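Local coordinates for increased sodium tolerance protein 1 (PDB 3GGY) that regulates recruitment of the ATPase VPS4 to the ESCRT-III complex late in multivesicular body sorting, the chain here being its N-terminal, ESCRT-III-like domain, at residues 25-30 with 69-74; 44-49 with 181-186; 56-61 with 167-172. All coordinates share one frame; numbering follows the deposited sequence.

Overall arrangement
The three contacts follow the long hairpin of helices 8-46 and 50-82 from its middle to its tip in this N-terminal domain. Contact 1 joins the two arms near the centre of the chain. Contact 3 sets helix 166-179 across the second arm, its centre about 20 Å from that of contact 1. Contact 2 lies at the turn, where the end of helix 8-46 meets the start of helix 184-188; its centre is about 15 Å from that of contact 3 and about 31 Å from that of contact 1. Contacts 2 and 3 touch through Leu-44 and Arg-56, and contact 3 is nested within the loop that contact 2 closes.

Contact 1 (25-30 with 69-74); sequences YAQEKQ and LLEILE
Gln-27 and Leu-70 face each other where segments 25-30 and 69-74 run nearly antiparallel, their N-to-C directions 160° apart and the axes 9.8 Å from each other at closest approach. The Gln-27 chain slides past that of Leu-70 in the opposite direction, its CG lying 3.7 Å from Leu-70 CB, so the methylene part is spent on apolar packing while the amide is carried over to the other helix. CD lies anti to CA (chi2 173°), which keeps this reach extended. NE2 then donates to Glu-74 OE1 at 2.7 Å, a fairly straight bond (158° at the hydrogen) that meets the carboxylate oxygen on its anti side and stays close to the amide plane; NE2 also makes a weak bond back to Leu-23 O. Glu-74 crosses Gln-27 at about a right angle, and its other oxygen, OE2, forms a salt bridge with Arg-24, which probably offsets the nearby like charge of Glu-78. Helices 8-46 and 50-82 are the two arms of the hairpin that forms the core of ESCRT-III-like domains, and a glutamine suits a partly exposed place between them because it combines an apolar stem with an amide that both donates and accepts. The accepting atom, OE1, packs 3.4 Å from Glu-71 CG and takes a hydrogen from a water at 3.2 Å; that water reaches Glu-71 OE2 only by a weak bond. Nearer the core, Leu-70 CD1 fits against Ala-26 CB at 3.9 Å, the small alanine leaving room for the branched leucine. The same methyl meets the Gln-30 amide, coming within 3.5 Å of Gln-30 OE1, while NE2 of Gln-30 is hydrogen-bonded to Glu-121.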
loop_
_atom_site.group_PDB
_atom_site.type_symbol
_atom_site.label_atom_id
_atom_site.label_comp_id
_atom_site.label_asym_id
_atom_site.label_seq_id
_atom_site.Cartn_x
_atom_site.Cartn_y
_atom_site.Cartn_z
ATOM N N TYR A 25 -8.404 3.508 8.232
ATOM C CA TYR A 25 -9.785 3.245 7.855
ATOM C C TYR A 25 -9.865 2.419 6.575
ATOM O O TYR A 25 -10.699 1.519 6.457
ATOM C CB TYR A 25 -10.539 4.563 7.670
ATOM C CG TYR A 25 -12.035 4.392 7.556
ATOM C CD1 TYR A 25 -12.772 3.842 8.604
ATOM C CD2 TYR A 25 -12.716 4.782 6.405
ATOM C CE1 TYR A 25 -14.156 3.685 8.509
ATOM C CE2 TYR A 25 -14.100 4.628 6.298
ATOM C CZ TYR A 25 -14.811 4.079 7.355
ATOM O OH TYR A 25 -16.173 3.925 7.258
ATOM N N ALA A 26 -8.993 2.728 5.619
ATOM C CA ALA A 26 -8.964 2.006 4.353
ATOM C C ALA A 26 -8.567 0.553 4.600
ATOM O O ALA A 26 -9.104 -0.358 3.967
ATOM C CB ALA A 26 -7.982 2.671 3.385
ATOM N N GLN A 27 -7.623 0.339 5.514
ATOM C CA GLN A 27 -7.174 -1.015 5.846
ATOM C C GLN A 27 -8.331 -1.812 6.424
ATOM O O GLN A 27 -8.600 -2.934 6.005
ATOM C CB GLN A 27 -6.059 -0.978 6.886
ATOM C CG GLN A 27 -4.728 -0.487 6.387
ATOM C CD GLN A 27 -3.744 -0.316 7.518
ATOM O OE1 GLN A 27 -3.499 -1.247 8.287
ATOM N NE2 GLN A 27 -3.180 0.878 7.637
ATOM N N GLU A 28 -8.994 -1.219 7.410
ATOM C CA GLU A 28 -10.130 -1.847 8.075
ATOM C C GLU A 28 -11.164 -2.286 7.049
ATOM O O GLU A 28 -11.570 -3.454 7.014
ATOM C CB GLU A 28 -10.754 -0.853 9.060
ATOM C CG GLU A 28 -12.124 -1.256 9.588
ATOM C CD GLU A 28 -12.734 -0.204 10.501
ATOM O OE1 GLU A 28 -13.905 -0.376 10.903
ATOM O OE2 GLU A 28 -12.045 0.791 10.817
ATOM N N LYS A 29 -11.577 -1.344 6.210
ATOM C CA LYS A 29 -12.569 -1.599 5.177
ATOM C C LYS A 29 -12.125 -2.662 4.188
ATOM O O LYS A 29 -12.860 -3.604 3.899
ATOM C CB LYS A 29 -12.871 -0.308 4.420
ATOM C CG LYS A 29 -13.896 -0.462 3.305
ATOM C CD LYS A 29 -14.198 0.876 2.650
ATOM C CE LYS A 29 -15.293 0.739 1.602
ATOM N NZ LYS A 29 -15.595 2.044 0.950
ATOM N N GLN A 30 -10.913 -2.513 3.666
ATOM C CA GLN A 30 -10.416 -3.468 2.692
ATOM C C GLN A 30 -10.186 -4.870 3.250
ATOM O O GLN A 30 -10.310 -5.855 2.521
ATOM C CB GLN A 30 -9.149 -2.913 2.038
ATOM C CG GLN A 30 -9.467 -1.755 1.091
ATOM C CD GLN A 30 -8.232 -1.116 0.501
ATOM O OE1 GLN A 30 -7.259 -1.798 0.183
ATOM N NE2 GLN A 30 -8.275 0.204 0.332
ATOM N N LEU A 69 0.492 -2.903 1.514
ATOM C CA LEU A 69 1.056 -1.604 1.143
ATOM C C LEU A 69 0.529 -0.548 2.101
ATOM O O LEU A 69 1.292 0.257 2.632
ATOM C CB LEU A 69 0.671 -1.228 -0.298
ATOM C CG LEU A 69 0.986 0.197 -0.782
ATOM C CD1 LEU A 69 2.491 0.432 -0.799
ATOM C CD2 LEU A 69 0.396 0.402 -2.190
ATOM N N LEU A 70 -0.782 -0.550 2.324
ATOM C CA LEU A 70 -1.399 0.420 3.227
ATOM C C LEU A 70 -0.815 0.341 4.635
ATOM O O LEU A 70 -0.638 1.366 5.288
ATOM C CB LEU A 70 -2.916 0.207 3.288
ATOM C CG LEU A 70 -3.677 0.370 1.971
ATOM C CD1 LEU A 70 -5.178 0.190 2.223
ATOM C CD2 LEU A 70 -3.407 1.746 1.384
ATOM N N GLU A 71 -0.520 -0.869 5.104
ATOM C CA GLU A 71 0.047 -1.036 6.441
ATOM C C GLU A 71 1.424 -0.386 6.516
ATOM O O GLU A 71 1.756 0.284 7.496
ATOM C CB GLU A 71 0.154 -2.522 6.787
ATOM C CG GLU A 71 -1.184 -3.249 6.718
ATOM C CD GLU A 71 -1.068 -4.741 6.973
ATOM O OE1 GLU A 71 -0.064 -5.344 6.538
ATOM O OE2 GLU A 71 -1.993 -5.312 7.592
ATOM N N ILE A 72 2.222 -0.577 5.474
ATOM C CA ILE A 72 3.556 -0.000 5.437
ATOM C C ILE A 72 3.476 1.529 5.350
ATOM O O ILE A 72 4.211 2.246 6.036
ATOM C CB ILE A 72 4.354 -0.548 4.234
ATOM C CG1 ILE A 72 4.480 -2.068 4.349
ATOM C CG2 ILE A 72 5.726 0.118 4.173
ATOM C CD1 ILE A 72 4.957 -2.753 3.079
ATOM N N LEU A 73 2.578 2.037 4.515
ATOM C CA LEU A 73 2.452 3.481 4.375
ATOM C C LEU A 73 2.016 4.125 5.689
ATOM O O LEU A 73 2.437 5.239 6.014
ATOM C CB LEU A 73 1.464 3.826 3.253
ATOM C CG LEU A 73 1.874 3.366 1.849
ATOM C CD1 LEU A 73 0.787 3.792 0.857
ATOM C CD2 LEU A 73 3.232 3.970 1.461
ATOM N N GLU A 74 1.180 3.420 6.449
ATOM C CA GLU A 74 0.711 3.930 7.732
ATOM C C GLU A 74 1.918 4.115 8.641
ATOM O O GLU A 74 2.043 5.132 9.318
ATOM C CB GLU A 74 -0.262 2.949 8.391
ATOM C CG GLU A 74 -0.844 3.466 9.706
ATOM C CD GLU A 74 -1.431 2.367 10.580
ATOM O OE1 GLU A 74 -1.938 1.365 10.031
ATOM O OE2 GLU A 74 -1.396 2.515 11.822
HETATM O O HOH W 1 -3.948 -3.977 9.916
#

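Contact 2 (44-49 with 181-186); sequences LLLTNK and DVPYSK
Leu-46 and Pro-183 meet at about a right angle, the CD2 methyl of the leucine pressing on Pro-183 CD at 3.4 Å, tighter than usual van der Waals contact. The same methyl also approaches Val-182 CG1, 4.2 Å away, and from the preceding residue Leu-45 CB faces that valine methyl from a more buried position. Leucine and valine suit this place because their branched methyls pack the end of helix 8-46 against the link between helices 166-179 and 184-188. Pro-183, at the N-cap of helix 184-188, needs no amide hydrogen for the helix's bonds, and its ring gives the leucine a carbon surface.

Lys-186 takes a different course, lying across the end of helix 8-46. Its chain bends at chi2 (-61°), which turns CD to within 3.7 Å of Leu-45 O; the next carbon, CE, passes Leu-46 O. The end of the chain runs on to the side chain of Asn-48. That residue, at positive phi, is the C-prime position of the Schellman motif closing the helix, in which Asn-48 N bonds to Leu-45 O (3.1 Å) and Lys-49 N to Leu-44 O (2.9 Å); asparagine is among the residues that tolerate this backbone shape well. Asp-181 holds the matching position after helix 166-179, so each segment contains a helix end closed by a Schellman motif.

Carbonyl oxygens gather at the end of helix 8-46, where the helix dipole leaves partial negative charge, and the lysine ammonium placed beside that end would probably be favoured electrostatically while its methylenes cover the backbone.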
loop_
_atom_site.group_PDB
_atom_site.type_symbol
_atom_site.label_atom_id
_atom_site.label_comp_id
_atom_site.label_asym_id
_atom_site.label_seq_id
_atom_site.Cartn_x
_atom_site.Cartn_y
_atom_site.Cartn_z
ATOM N N LEU A 44 -18.266 -20.077 -4.926
ATOM C CA LEU A 44 -18.054 -20.379 -6.336
ATOM C C LEU A 44 -17.576 -21.818 -6.473
ATOM O O LEU A 44 -17.976 -22.526 -7.400
ATOM C CB LEU A 44 -17.015 -19.431 -6.945
ATOM C CG LEU A 44 -17.470 -17.986 -7.153
ATOM C CD1 LEU A 44 -16.272 -17.108 -7.499
ATOM C CD2 LEU A 44 -18.510 -17.942 -8.259
ATOM N N LEU A 45 -16.732 -22.257 -5.544
ATOM C CA LEU A 45 -16.224 -23.622 -5.585
ATOM C C LEU A 45 -17.350 -24.619 -5.345
ATOM O O LEU A 45 -17.449 -25.626 -6.043
ATOM C CB LEU A 45 -15.120 -23.822 -4.541
ATOM C CG LEU A 45 -13.831 -23.018 -4.766
ATOM C CD1 LEU A 45 -12.906 -23.185 -3.569
ATOM C CD2 LEU A 45 -13.152 -23.475 -6.051
ATOM N N LEU A 46 -18.198 -24.331 -4.361
ATOM C CA LEU A 46 -19.314 -25.216 -4.040
ATOM C C LEU A 46 -20.265 -25.382 -5.219
ATOM O O LEU A 46 -20.947 -26.409 -5.332
ATOM C CB LEU A 46 -20.102 -24.681 -2.838
ATOM C CG LEU A 46 -19.384 -24.624 -1.488
ATOM C CD1 LEU A 46 -20.352 -24.115 -0.427
ATOM C CD2 LEU A 46 -18.864 -26.010 -1.111
ATOM N N THR A 47 -20.313 -24.376 -6.091
ATOM C CA THR A 47 -21.194 -24.417 -7.252
ATOM C C THR A 47 -20.499 -24.726 -8.579
ATOM O O THR A 47 -21.025 -24.426 -9.651
ATOM C CB THR A 47 -22.007 -23.101 -7.393
ATOM O OG1 THR A 47 -21.126 -21.970 -7.383
ATOM C CG2 THR A 47 -22.992 -22.975 -6.251
ATOM N N ASN A 48 -19.313 -25.319 -8.493
ATOM C CA ASN A 48 -18.548 -25.729 -9.666
ATOM C C ASN A 48 -18.122 -24.630 -10.636
ATOM O O ASN A 48 -17.898 -24.905 -11.814
ATOM C CB ASN A 48 -19.338 -26.793 -10.437
ATOM C CG ASN A 48 -19.714 -27.990 -9.572
ATOM O OD1 ASN A 48 -20.653 -28.723 -9.886
ATOM N ND2 ASN A 48 -18.977 -28.200 -8.488
ATOM N N LYS A 49 -18.006 -23.394 -10.153
ATOM C CA LYS A 49 -17.595 -22.283 -11.009
ATOM C C LYS A 49 -16.090 -22.083 -10.848
ATOM O O LYS A 49 -15.634 -21.098 -10.269
ATOM C CB LYS A 49 -18.357 -21.015 -10.624
ATOM C CG LYS A 49 -19.870 -21.142 -10.795
ATOM C CD LYS A 49 -20.593 -19.879 -10.351
ATOM C CE LYS A 49 -22.094 -19.990 -10.565
ATOM N NZ LYS A 49 -22.809 -18.762 -10.114
ATOM N N ASP A 181 -14.333 -25.135 5.072
ATOM C CA ASP A 181 -14.658 -26.561 4.997
ATOM C C ASP A 181 -15.198 -26.994 3.640
ATOM O O ASP A 181 -16.129 -27.796 3.568
ATOM C CB ASP A 181 -15.685 -26.930 6.076
ATOM C CG ASP A 181 -15.203 -26.611 7.472
ATOM O OD1 ASP A 181 -14.087 -27.039 7.827
ATOM O OD2 ASP A 181 -15.944 -25.934 8.216
ATOM N N VAL A 182 -14.616 -26.475 2.563
ATOM C CA VAL A 182 -15.058 -26.830 1.218
ATOM C C VAL A 182 -14.741 -28.297 0.953
ATOM O O VAL A 182 -13.617 -28.740 1.168
ATOM C CB VAL A 182 -14.348 -25.967 0.157
ATOM C CG1 VAL A 182 -14.647 -26.492 -1.244
ATOM C CG2 VAL A 182 -14.800 -24.523 0.288
ATOM N N PRO A 183 -15.728 -29.068 0.470
ATOM C CA PRO A 183 -15.490 -30.490 0.195
ATOM C C PRO A 183 -14.291 -30.731 -0.722
ATOM O O PRO A 183 -14.031 -29.966 -1.652
ATOM C CB PRO A 183 -16.805 -30.945 -0.441
ATOM C CG PRO A 183 -17.813 -30.045 0.183
ATOM C CD PRO A 183 -17.113 -28.699 0.137
ATOM N N TYR A 184 -13.573 -31.815 -0.458
ATOM C CA TYR A 184 -12.400 -32.185 -1.234
ATOM C C TYR A 184 -12.622 -32.130 -2.741
ATOM O O TYR A 184 -11.841 -31.514 -3.466
ATOM C CB TYR A 184 -11.955 -33.607 -0.867
ATOM C CG TYR A 184 -10.709 -34.066 -1.592
ATOM C CD1 TYR A 184 -9.445 -33.636 -1.186
ATOM C CD2 TYR A 184 -10.791 -34.921 -2.693
ATOM C CE1 TYR A 184 -8.295 -34.044 -1.854
ATOM C CE2 TYR A 184 -9.642 -35.335 -3.369
ATOM C CZ TYR A 184 -8.400 -34.891 -2.943
ATOM O OH TYR A 184 -7.262 -35.283 -3.608
ATOM N N SER A 185 -13.680 -32.784 -3.210
ATOM C CA SER A 185 -13.966 -32.831 -4.641
ATOM C C SER A 185 -14.119 -31.454 -5.267
ATOM O O SER A 185 -13.655 -31.223 -6.381
ATOM C CB SER A 185 -15.232 -33.651 -4.914
ATOM O OG SER A 185 -16.380 -33.024 -4.363
ATOM N N LYS A 186 -14.760 -30.541 -4.545
ATOM C CA LYS A 186 -14.978 -29.197 -5.061
ATOM C C LYS A 186 -13.685 -28.400 -5.192
ATOM O O LYS A 186 -13.521 -27.622 -6.133
ATOM C CB LYS A 186 -15.961 -28.443 -4.161
ATOM C CG LYS A 186 -17.336 -29.093 -4.051
ATOM C CD LYS A 186 -18.032 -29.187 -5.404
ATOM C CE LYS A 186 -19.446 -29.739 -5.256
ATOM N NZ LYS A 186 -20.109 -29.977 -6.571
#

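Contact 3 (56-61 with 167-172); sequences RVETLI and ELVDLY
The hydroxyl of Tyr-172 is gripped by two groups: it is hydrogen-bonded to Asp-64 OD2, one turn beyond Ile-61 on helix 50-82, and a water donates to Tyr-172 OH over 2.9 Å. This water also donates to Ile-61 O at 2.9 Å, bridging the two helices. The ring itself packs against hydrocarbon from helix 50-82. CG1 of Ile-61 stands anti to the carbonyl carbon (chi1 -73°), which puts it over the middle of one face, 3.7 Å from the ring centroid and only 4° off its normal, a CH-pi contact. Leu-60 comes to the rim instead, with CG 3.8 Å from Tyr-172 CE2 and its CD2 methyl in the plane of the ring. Tyrosine suits this partly exposed place, packing a flat face on branched residues while its tip stays among polar partners. Segments 56-61 and 167-172 cross at 97°, their axes approaching to 9.7 Å, which sets helix 166-179 nearly perpendicular to helix 50-82. Such a helix laid back across the tip region of the long hairpin is consistent with the closed form described for ESCRT-III-like domains. Obliquely to the ring, Val-57 CG1 presses on Tyr-172 CB at 3.5 Å and also meets Val-169 CG1 at 3.8 Å. Short, branched valines suit the crossing, where Val-57 and Val-169 have the nearest CA atoms of the two segments. An alanine in place of Tyr-172 would probably leave Asp-64 and the bridging water without their hydroxyl mate and open a gap beside Ile-61 CG1 and Leu-60. Ile-61 also crosses Val-169 at about a right angle, CD1 lying 3.9 Å from Val-169 CG2, while its side chain slides past that of Leu-168 in the opposite direction.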
loop_
_atom_site.group_PDB
_atom_site.type_symbol
_atom_site.label_atom_id
_atom_site.label_comp_id
_atom_site.label_asym_id
_atom_site.label_seq_id
_atom_site.Cartn_x
_atom_site.Cartn_y
_atom_site.Cartn_z
ATOM N N ARG A 56 -11.423 -14.688 -9.277
ATOM C CA ARG A 56 -11.679 -14.020 -8.008
ATOM C C ARG A 56 -10.471 -14.103 -7.088
ATOM O O ARG A 56 -10.175 -13.161 -6.347
ATOM C CB ARG A 56 -12.896 -14.637 -7.322
ATOM C CG ARG A 56 -13.529 -13.730 -6.291
ATOM C CD ARG A 56 -14.160 -12.521 -6.974
ATOM N NE ARG A 56 -15.614 -12.540 -6.872
ATOM C CZ ARG A 56 -16.287 -12.230 -5.771
ATOM N NH1 ARG A 56 -15.633 -11.872 -4.675
ATOM N NH2 ARG A 56 -17.611 -12.279 -5.766
ATOM N N VAL A 57 -9.776 -15.235 -7.128
ATOM C CA VAL A 57 -8.591 -15.406 -6.300
ATOM C C VAL A 57 -7.476 -14.480 -6.783
ATOM O O VAL A 57 -6.759 -13.884 -5.980
ATOM C CB VAL A 57 -8.118 -16.875 -6.318
ATOM C CG1 VAL A 57 -6.733 -17.001 -5.709
ATOM C CG2 VAL A 57 -9.113 -17.720 -5.538
ATOM N N GLU A 58 -7.330 -14.347 -8.095
ATOM C CA GLU A 58 -6.300 -13.461 -8.624
ATOM C C GLU A 58 -6.514 -12.044 -8.094
ATOM O O GLU A 58 -5.563 -11.362 -7.720
ATOM C CB GLU A 58 -6.331 -13.474 -10.152
ATOM C CG GLU A 58 -6.083 -14.863 -10.728
ATOM C CD GLU A 58 -6.070 -14.887 -12.240
ATOM O OE1 GLU A 58 -7.069 -14.448 -12.852
ATOM O OE2 GLU A 58 -5.061 -15.354 -12.816
ATOM N N THR A 59 -7.770 -11.614 -8.050
ATOM C CA THR A 59 -8.111 -10.285 -7.560
ATOM C C THR A 59 -7.828 -10.198 -6.063
ATOM O O THR A 59 -7.286 -9.205 -5.577
ATOM C CB THR A 59 -9.600 -9.979 -7.818
ATOM O OG1 THR A 59 -9.858 -10.037 -9.227
ATOM C CG2 THR A 59 -9.965 -8.597 -7.300
ATOM N N LEU A 60 -8.193 -11.249 -5.337
ATOM C CA LEU A 60 -7.973 -11.297 -3.893
ATOM C C LEU A 60 -6.484 -11.185 -3.557
ATOM O O LEU A 60 -6.096 -10.518 -2.596
ATOM C CB LEU A 60 -8.539 -12.607 -3.334
ATOM C CG LEU A 60 -8.291 -12.938 -1.860
ATOM C CD1 LEU A 60 -8.809 -11.816 -0.968
ATOM C CD2 LEU A 60 -8.982 -14.254 -1.523
ATOM N N ILE A 61 -5.647 -11.855 -4.345
ATOM C CA ILE A 61 -4.206 -11.813 -4.130
ATOM C C ILE A 61 -3.723 -10.374 -4.218
ATOM O O ILE A 61 -2.942 -9.921 -3.379
ATOM C CB ILE A 61 -3.478 -12.686 -5.174
ATOM C CG1 ILE A 61 -3.723 -14.160 -4.837
ATOM C CG2 ILE A 61 -1.980 -12.386 -5.185
ATOM C CD1 ILE A 61 -3.254 -15.130 -5.901
ATOM N N GLU A 167 0.906 -21.357 -8.773
ATOM C CA GLU A 167 1.208 -22.007 -7.502
ATOM C C GLU A 167 0.592 -21.228 -6.340
ATOM O O GLU A 167 0.090 -21.821 -5.383
ATOM C CB GLU A 167 2.722 -22.120 -7.298
ATOM C CG GLU A 167 3.466 -22.779 -8.451
ATOM C CD GLU A 167 3.779 -21.810 -9.578
ATOM O OE1 GLU A 167 4.557 -20.863 -9.342
ATOM O OE2 GLU A 167 3.250 -21.991 -10.695
ATOM N N LEU A 168 0.633 -19.901 -6.426
ATOM C CA LEU A 168 0.074 -19.056 -5.374
ATOM C C LEU A 168 -1.450 -19.076 -5.416
ATOM O O LEU A 168 -2.103 -19.044 -4.375
ATOM C CB LEU A 168 0.582 -17.618 -5.511
ATOM C CG LEU A 168 0.102 -16.643 -4.431
ATOM C CD1 LEU A 168 0.506 -17.144 -3.058
ATOM C CD2 LEU A 168 0.692 -15.271 -4.687
ATOM N N VAL A 169 -2.017 -19.115 -6.618
ATOM C CA VAL A 169 -3.464 -19.169 -6.748
ATOM C C VAL A 169 -3.938 -20.483 -6.129
ATOM O O VAL A 169 -4.920 -20.504 -5.383
ATOM C CB VAL A 169 -3.907 -19.110 -8.224
ATOM C CG1 VAL A 169 -5.410 -19.338 -8.334
ATOM C CG2 VAL A 169 -3.548 -17.757 -8.810
ATOM N N ASP A 170 -3.234 -21.573 -6.430
ATOM C CA ASP A 170 -3.600 -22.875 -5.879
ATOM C C ASP A 170 -3.504 -22.855 -4.362
ATOM O O ASP A 170 -4.340 -23.433 -3.670
ATOM C CB ASP A 170 -2.690 -23.987 -6.414
ATOM C CG ASP A 170 -2.958 -24.312 -7.866
ATOM O OD1 ASP A 170 -4.057 -23.978 -8.361
ATOM O OD2 ASP A 170 -2.070 -24.917 -8.509
ATOM N N LEU A 171 -2.479 -22.184 -3.845
ATOM C CA LEU A 171 -2.296 -22.099 -2.406
ATOM C C LEU A 171 -3.471 -21.350 -1.784
ATOM O O LEU A 171 -3.998 -21.763 -0.756
ATOM C CB LEU A 171 -0.980 -21.387 -2.072
ATOM C CG LEU A 171 -0.668 -21.244 -0.581
ATOM C CD1 LEU A 171 -0.580 -22.623 0.055
ATOM C CD2 LEU A 171 0.646 -20.491 -0.399
ATOM N N TYR A 172 -3.886 -20.250 -2.409
ATOM C CA TYR A 172 -5.020 -19.483 -1.895
ATOM C C TYR A 172 -6.301 -20.321 -1.898
ATOM O O TYR A 172 -7.098 -20.268 -0.957
ATOM C CB TYR A 172 -5.244 -18.224 -2.738
ATOM C CG TYR A 172 -4.669 -16.967 -2.127
ATOM C CD1 TYR A 172 -3.303 -16.854 -1.867
ATOM C CD2 TYR A 172 -5.495 -15.889 -1.800
ATOM C CE1 TYR A 172 -2.775 -15.695 -1.294
ATOM C CE2 TYR A 172 -4.975 -14.726 -1.228
ATOM C CZ TYR A 172 -3.619 -14.639 -0.978
ATOM O OH TYR A 172 -3.107 -13.501 -0.399
HETATM O O HOH W 2 -1.267 -11.821 -1.920
#